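Acetyl-CoA acetyltransferase (PDB 6BN2) probably catalyses the reversible condensation of two acetyl-CoA molecules to acetoacetyl-CoA through an acetylated enzyme intermediate, as a member of the thiolase family. Local coordinates at residues Met100-Met104 with Ala392-Val396; Val129-Ile133 with Leu146-Lys152. All coordinates share one frame; numbering follows the deposited sequence. Where two conformers were deposited one is given.

Contact 1: Met100-Met104 with Ala392-Val396; sequences MKAVM and ASAIV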
ATOM      1  N   MET A 100       5.469   8.433   5.428  1.00  9.75           N
ATOM      2  CA  MET A 100       5.194   9.808   5.022  1.00 10.70           C
ATOM      3  C   MET A 100       4.137   9.844   3.929  1.00 11.80           C
ATOM      4  O   MET A 100       3.255  10.710   3.945  1.00 12.04           O
ATOM      5  CB  MET A 100       6.483  10.493   4.560  1.00 10.22           C
ATOM      6  CG  MET A 100       6.256  11.985   4.203  1.00 12.31           C
ATOM      7  SD  MET A 100       7.767  12.900   3.871  1.00 13.51           S
ATOM      8  CE  MET A 100       8.539  12.910   5.498  1.00 13.66           C
ATOM      9  N   LYS A 101       4.217   8.909   2.974  1.00 11.83           N
ATOM     10  CA  LYS A 101       3.216   8.843   1.911  1.00 11.90           C
ATOM     11  C   LYS A 101       1.834   8.573   2.492  1.00 11.18           C
ATOM     12  O   LYS A 101       0.836   9.116   2.010  1.00 11.73           O
ATOM     13  CB  LYS A 101       3.612   7.755   0.907  1.00 12.02           C
ATOM     14  CG  LYS A 101       2.702   7.678  -0.339  1.00 10.40           C
ATOM     15  CD  LYS A 101       2.698   8.999  -1.127  1.00 12.21           C
ATOM     16  CE  LYS A 101       1.963   8.799  -2.472  1.00 13.57           C
ATOM     17  NZ  LYS A 101       1.996  10.069  -3.275  1.00 15.30           N
ATOM     18  N   ALA A 102       1.758   7.755   3.547  1.00 12.13           N
ATOM     19  CA  ALA A 102       0.477   7.544   4.226  1.00 11.79           C
ATOM     20  C   ALA A 102      -0.101   8.864   4.730  1.00 12.65           C
ATOM     21  O   ALA A 102      -1.296   9.137   4.562  1.00 12.84           O
ATOM     22  CB  ALA A 102       0.651   6.566   5.397  1.00 10.92           C
ATOM     23  N   VAL A 103       0.731   9.683   5.379  1.00 11.83           N
ATOM     24  CA  VAL A 103       0.267  10.979   5.881  1.00 11.92           C
ATOM     25  C   VAL A 103      -0.164  11.888   4.735  1.00 12.09           C
ATOM     26  O   VAL A 103      -1.192  12.570   4.822  1.00 12.14           O
ATOM     27  CB  VAL A 103       1.365  11.638   6.733  1.00 11.08           C
ATOM     28  CG1 VAL A 103       0.988  13.101   7.048  1.00 12.37           C
ATOM     29  CG2 VAL A 103       1.591  10.830   8.021  1.00 12.13           C
ATOM     30  N   MET A 104       0.613  11.915   3.643  1.00 10.98           N
ATOM     31  CA  MET A 104       0.266  12.752   2.495  1.00 10.77           C
ATOM     32  C   MET A 104      -1.057  12.321   1.866  1.00 11.92           C
ATOM     33  O   MET A 104      -1.910  13.159   1.551  1.00 13.85           O
ATOM     34  CB  MET A 104       1.406  12.698   1.467  1.00 12.13           C
ATOM     35  CG  MET A 104       2.692  13.311   2.009  1.00 11.95           C
ATOM     36  SD  MET A 104       4.148  12.842   1.013  1.00 19.93           S
ATOM     37  CE  MET A 104       3.632  13.310  -0.633  1.00 23.12           C
ATOM     38  N   ALA A 392      11.796  10.045  -3.221  1.00 12.35           N
ATOM     39  CA  ALA A 392      11.753  10.645  -1.902  1.00 12.99           C
ATOM     40  C   ALA A 392      10.415  11.343  -1.744  1.00 13.24           C
ATOM     41  O   ALA A 392       9.745  11.678  -2.723  1.00 13.63           O
ATOM     42  CB  ALA A 392      12.904  11.650  -1.668  1.00 13.91           C
ATOM     43  N   SER A 393      10.029  11.551  -0.492  1.00 12.80           N
ATOM     44  CA  SER A 393       8.855  12.339  -0.159  1.00 12.09           C
ATOM     45  C   SER A 393       9.292  13.461   0.768  1.00 12.32           C
ATOM     46  O   SER A 393      10.301  13.336   1.458  1.00 13.63           O
ATOM     47  CB  SER A 393       7.783  11.456   0.524  1.00 11.56           C
ATOM     48  OG  SER A 393       7.262  10.488  -0.395  1.00 13.47           O
ATOM     49  N   ALA A 394       8.536  14.560   0.768  1.00 11.22           N
ATOM     50  CA  ALA A 394       8.842  15.692   1.640  1.00 11.88           C
ATOM     51  C   ALA A 394       7.548  16.341   2.101  1.00 11.63           C
ATOM     52  O   ALA A 394       6.553  16.362   1.370  1.00 13.42           O
ATOM     53  CB  ALA A 394       9.711  16.743   0.925  1.00 14.32           C
ATOM     54  N   ILE A 395       7.569  16.906   3.309  1.00 12.52           N
ATOM     55  CA  ILE A 395       6.385  17.555   3.850  1.00 14.53           C
ATOM     56  C   ILE A 395       6.824  18.784   4.641  1.00 14.20           C
ATOM     57  O   ILE A 395       7.873  18.776   5.295  1.00 14.31           O
ATOM     58  CB  ILE A 395       5.558  16.565   4.705  1.00 12.64           C
ATOM     59  CG1 ILE A 395       4.229  17.186   5.142  1.00 14.60           C
ATOM     60  CG2 ILE A 395       6.384  16.042   5.922  1.00 15.51           C
ATOM     61  CD1 ILE A 395       3.283  16.141   5.770  1.00 17.19           C
ATOM     62  N   VAL A 396       6.042  19.859   4.529  1.00 13.55           N
ATOM     63  CA  VAL A 396       6.275  21.109   5.253  1.00 12.49           C
ATOM     64  C   VAL A 396       5.138  21.279   6.247  1.00 14.26           C
ATOM     65  O   VAL A 396       3.964  21.157   5.874  1.00 15.81           O
ATOM     66  CB  VAL A 396       6.345  22.301   4.276  1.00 15.07           C
ATOM     67  CG1 VAL A 396       6.516  23.619   5.046  1.00 15.26           C
ATOM     68  CG2 VAL A 396       7.487  22.096   3.279  1.00 17.04           C
TER

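Contact 2: Val129-Ile133 with Leu146-Lys152; sequences VPHYI and LQDGLLK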
ATOM      1  N   VAL A 129      10.480 -10.562   9.616  1.00 13.49           N
ATOM      2  CA  VAL A 129      10.296 -10.757   8.169  1.00 13.65           C
ATOM      3  C   VAL A 129      10.749 -12.164   7.804  1.00 12.52           C
ATOM      4  O   VAL A 129      11.835 -12.580   8.231  1.00 15.04           O
ATOM      5  CB  VAL A 129      11.081  -9.705   7.381  1.00 13.82           C
ATOM      6  CG1 VAL A 129      10.975  -9.962   5.869  1.00 13.80           C
ATOM      7  CG2 VAL A 129      10.539  -8.312   7.711  1.00 13.12           C
ATOM      8  N   PRO A 130       9.967 -12.935   7.066  1.00 13.29           N
ATOM      9  CA  PRO A 130      10.353 -14.321   6.799  1.00 14.49           C
ATOM     10  C   PRO A 130      11.386 -14.428   5.684  1.00 17.11           C
ATOM     11  O   PRO A 130      11.743 -13.455   5.023  1.00 14.65           O
ATOM     12  CB  PRO A 130       9.035 -14.998   6.386  1.00 18.67           C
ATOM     13  CG  PRO A 130       8.122 -13.908   5.993  1.00 19.11           C
ATOM     14  CD  PRO A 130       8.604 -12.612   6.592  1.00 12.94           C
ATOM     15  N   HIS A 131      11.890 -15.652   5.520  1.00 15.87           N
ATOM     16  CA  HIS A 131      12.543 -16.107   4.298  1.00 13.06           C
ATOM     17  C   HIS A 131      11.502 -16.751   3.377  1.00 14.59           C
ATOM     18  O   HIS A 131      10.469 -17.246   3.830  1.00 14.98           O
ATOM     19  CB  HIS A 131      13.641 -17.127   4.617  1.00 13.89           C
ATOM     20  CG  HIS A 131      14.882 -16.534   5.193  1.00 17.18           C
ATOM     21  ND1 HIS A 131      14.921 -15.959   6.445  1.00 19.56           N
ATOM     22  CD2 HIS A 131      16.136 -16.436   4.689  1.00 15.96           C
ATOM     23  CE1 HIS A 131      16.155 -15.552   6.697  1.00 19.18           C
ATOM     24  NE2 HIS A 131      16.908 -15.822   5.644  1.00 17.27           N
ATOM     25  N   TYR A 132      11.791 -16.741   2.072  1.00 13.78           N
ATOM     26  CA  TYR A 132      10.840 -17.155   1.040  1.00 13.67           C
ATOM     27  C   TYR A 132      11.336 -18.389   0.308  1.00 15.33           C
ATOM     28  O   TYR A 132      12.515 -18.477  -0.041  1.00 17.29           O
ATOM     29  CB  TYR A 132      10.670 -16.054  -0.013  1.00 13.56           C
ATOM     30  CG  TYR A 132      10.305 -14.683   0.485  1.00 14.19           C
ATOM     31  CD1 TYR A 132       9.507 -14.504   1.617  1.00 14.54           C
ATOM     32  CD2 TYR A 132      10.753 -13.555  -0.199  1.00 14.57           C
ATOM     33  CE1 TYR A 132       9.179 -13.207   2.056  1.00 14.38           C
ATOM     34  CE2 TYR A 132      10.422 -12.283   0.215  1.00 13.85           C
ATOM     35  CZ  TYR A 132       9.631 -12.112   1.335  1.00 15.89           C
ATOM     36  OH  TYR A 132       9.322 -10.824   1.727  1.00 16.31           O
ATOM     37  N   ILE A 133      10.427 -19.310   0.007  1.00 14.81           N
ATOM     38  CA  ILE A 133      10.721 -20.426  -0.888  1.00 16.15           C
ATOM     39  C   ILE A 133       9.593 -20.537  -1.907  1.00 18.96           C
ATOM     40  O   ILE A 133       8.430 -20.293  -1.576  1.00 16.85           O
ATOM     41  CB  ILE A 133      10.908 -21.744  -0.104  1.00 21.89           C
ATOM     42  CG1 ILE A 133      11.259 -22.890  -1.049  1.00 28.95           C
ATOM     43  CG2 ILE A 133       9.674 -22.091   0.707  1.00 24.70           C
ATOM     44  CD1 ILE A 133      11.513 -24.185  -0.316  1.00 34.75           C
ATOM     45  N   LEU A 146      16.483 -20.282  -0.291  1.00 24.41           N
ATOM     46  CA  LEU A 146      15.498 -19.542   0.498  1.00 21.50           C
ATOM     47  C   LEU A 146      15.988 -18.108   0.593  1.00 23.55           C
ATOM     48  O   LEU A 146      17.010 -17.850   1.237  1.00 24.14           O
ATOM     49  CB  LEU A 146      15.336 -20.117   1.898  1.00 28.71           C
ATOM     50  CG  LEU A 146      14.316 -21.223   2.133  1.00 43.27           C
ATOM     51  CD1 LEU A 146      14.483 -22.312   1.092  1.00 50.45           C
ATOM     52  CD2 LEU A 146      14.507 -21.763   3.540  1.00 42.26           C
ATOM     53  N   GLN A 147      15.259 -17.182  -0.016  1.00 20.49           N
ATOM     54  CA  GLN A 147      15.674 -15.787  -0.030  0.55 20.97           C
ATOM     55  C   GLN A 147      15.253 -15.100   1.259  1.00 20.25           C
ATOM     56  O   GLN A 147      14.108 -15.233   1.691  1.00 17.53           O
ATOM     57  CB  GLN A 147      15.065 -15.060  -1.227  0.55 23.59           C
ATOM     58  CG  GLN A 147      15.551 -15.563  -2.562  0.55 31.91           C
ATOM     59  CD  GLN A 147      15.343 -14.536  -3.644  0.55 35.75           C
ATOM     60  OE1 GLN A 147      14.218 -14.300  -4.079  0.55 39.21           O
ATOM     61  NE2 GLN A 147      16.425 -13.895  -4.065  0.55 35.43           N
ATOM     62  N   ASP A 148      16.183 -14.367   1.869  1.00 14.83           N
ATOM     63  CA  ASP A 148      15.842 -13.524   3.004  1.00 14.95           C
ATOM     64  C   ASP A 148      14.910 -12.400   2.548  1.00 16.14           C
ATOM     65  O   ASP A 148      15.294 -11.583   1.709  1.00 16.78           O
ATOM     66  CB  ASP A 148      17.138 -12.958   3.584  1.00 14.26           C
ATOM     67  CG  ASP A 148      16.929 -12.236   4.899  1.00 16.26           C
ATOM     68  OD1 ASP A 148      15.933 -11.492   5.024  1.00 18.03           O
ATOM     69  OD2 ASP A 148      17.763 -12.420   5.818  1.00 19.24           O
ATOM     70  N   GLY A 149      13.691 -12.343   3.103  1.00 18.72           N
ATOM     71  CA  GLY A 149      12.733 -11.339   2.646  1.00 17.63           C
ATOM     72  C   GLY A 149      13.186  -9.912   2.897  1.00 16.87           C
ATOM     73  O   GLY A 149      12.843  -9.001   2.130  1.00 17.10           O
ATOM     74  N   LEU A 150      13.943  -9.696   3.973  1.00 17.29           N
ATOM     75  CA  LEU A 150      14.493  -8.370   4.251  1.00 16.73           C
ATOM     76  C   LEU A 150      15.409  -7.924   3.130  1.00 18.16           C
ATOM     77  O   LEU A 150      15.311  -6.793   2.633  1.00 17.74           O
ATOM     78  CB  LEU A 150      15.284  -8.391   5.563  1.00 21.04           C
ATOM     79  CG  LEU A 150      14.612  -8.194   6.905  1.00 32.61           C
ATOM     80  CD1 LEU A 150      15.649  -8.351   8.005  1.00 28.65           C
ATOM     81  CD2 LEU A 150      14.011  -6.833   6.948  1.00 31.23           C
ATOM     82  N   LEU A 151      16.333  -8.799   2.736  1.00 16.81           N
ATOM     83  CA  LEU A 151      17.263  -8.444   1.675  1.00 18.43           C
ATOM     84  C   LEU A 151      16.557  -8.347   0.333  1.00 20.64           C
ATOM     85  O   LEU A 151      16.851  -7.443  -0.454  1.00 22.29           O
ATOM     86  CB  LEU A 151      18.392  -9.468   1.588  1.00 18.29           C
ATOM     87  CG  LEU A 151      19.303  -9.561   2.798  1.00 23.23           C
ATOM     88  CD1 LEU A 151      20.303 -10.684   2.594  1.00 26.25           C
ATOM     89  CD2 LEU A 151      20.004  -8.220   2.988  1.00 26.15           C
ATOM     90  N   LYS A 152      15.622  -9.271   0.056  1.00 16.38           N
ATOM     91  CA  LYS A 152      15.023  -9.346  -1.274  0.52 17.03           C
ATOM     92  C   LYS A 152      14.053  -8.196  -1.521  1.00 18.79           C
ATOM     93  O   LYS A 152      14.080  -7.568  -2.587  1.00 20.19           O
ATOM     94  CB  LYS A 152      14.312 -10.688  -1.458  0.52 16.81           C
ATOM     95  CG  LYS A 152      13.467 -10.784  -2.736  0.52 20.60           C
ATOM     96  CD  LYS A 152      14.320 -10.838  -3.995  0.52 22.32           C
ATOM     97  CE  LYS A 152      13.446 -10.951  -5.247  0.52 20.60           C
ATOM     98  NZ  LYS A 152      14.233 -10.795  -6.516  0.52 20.78           N
TER

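Contact 1: Met100-Met104 with Ala392-Val396
Met100 reaches from helix 98-111 onto the strand, its SD resting 3.5 Å from Ser393 C, against the peptide link to Ala394. With CG opposite the backbone N (chi1 -176°), the chain runs nearly straight to SD and bends at the last torsion (chi3 -67°). That bend swings CE onto the branch methyl of Ile395, 3.8 Å from CG2. One turn later Met104 CG lies beside its own backbone N, anti to the carbonyl carbon, and its SD comes 3.9 Å from Ser393 CB, so this small side chain sits against both sulfurs. Ser393 OG looks elsewhere, to Asp288 and Lys94, which satisfy it in a buried setting. The longer branch of Ile395 ends at Val103, where CD1 and CG1 are 4.0 Å apart and the side chains cross at about a right angle. Flexible methionines suit the gap between segment axes 8.9 Å apart at 52°. Helix 300-311 covers the strand's reverse side at Ala392 and Ala394, small residues that admit it closely. A buried central helix of the N-terminal half, following the probable nucleophile Cys96 and packed on a C-terminal-half strand, is characteristic of the five-layered alpha-beta-alpha-beta-alpha thiolase fold.

Contact 2: Val129-Ile133 with Leu146-Lys152
Tyr132 N donates to Gln147 O over 2.8 Å, the shortest bond between the two segments, and His131 CA adds a weak C-H...O contact to the same oxygen at 3.2 Å. Gln147 N returns a bond to Tyr132 O, completing an antiparallel hydrogen-bonded pair, and Gly149 N extends the pairing by donating to Pro130 O at 3.0 Å. The imidazole of His131 folds over the strand, so that Asp148 CA lies over one face in a CH-pi contact, 3.7 Å from the ring centroid, while Leu146 O meets the ring edge in plane. On the other face of the hairpin the Tyr132 ring lies across Gly149 CA, 3.5 Å from CZ; having no side chain, glycine lets ring and backbone meet this closely. Tyr132 OH bonds Asp153. Asp148, with CG turned opposite its own N (chi1 -171°), caps the helix: OD1 accepts from Leu150 N at 2.9 Å and also pairs with Arg136 of the second subunit. Val129 CG2 packs on Leu150 CD2. His131 to Ile133 also pair with a strand of the second subunit, making this a beta hairpin whose sheet continues across the interface. It probably corresponds to the tetramerisation loop of related thiolases, consistent with the homotetramer.

Overall arrangement
From the N terminus, past strands 12-24, 59-62 and 89-93 of the large sheet, the chain enters helix 98-111, which supplies one side of contact 1. It then passes through strand 117-125 of the same sheet and out to contact 2, whose segments close a short excursion of twelve residues containing neither helix nor strand. The remaining N-terminal half and most of the C-terminal half follow before strand 391-399 closes contact 1, so the small loop lies wholly within the large one. The centres of contact 1 and contact 2 lie about 28 Å apart, without touching. Contact 1 joins the two halves of the subunit in its interior; contact 2 fixes a peripheral hairpin facing the second subunit.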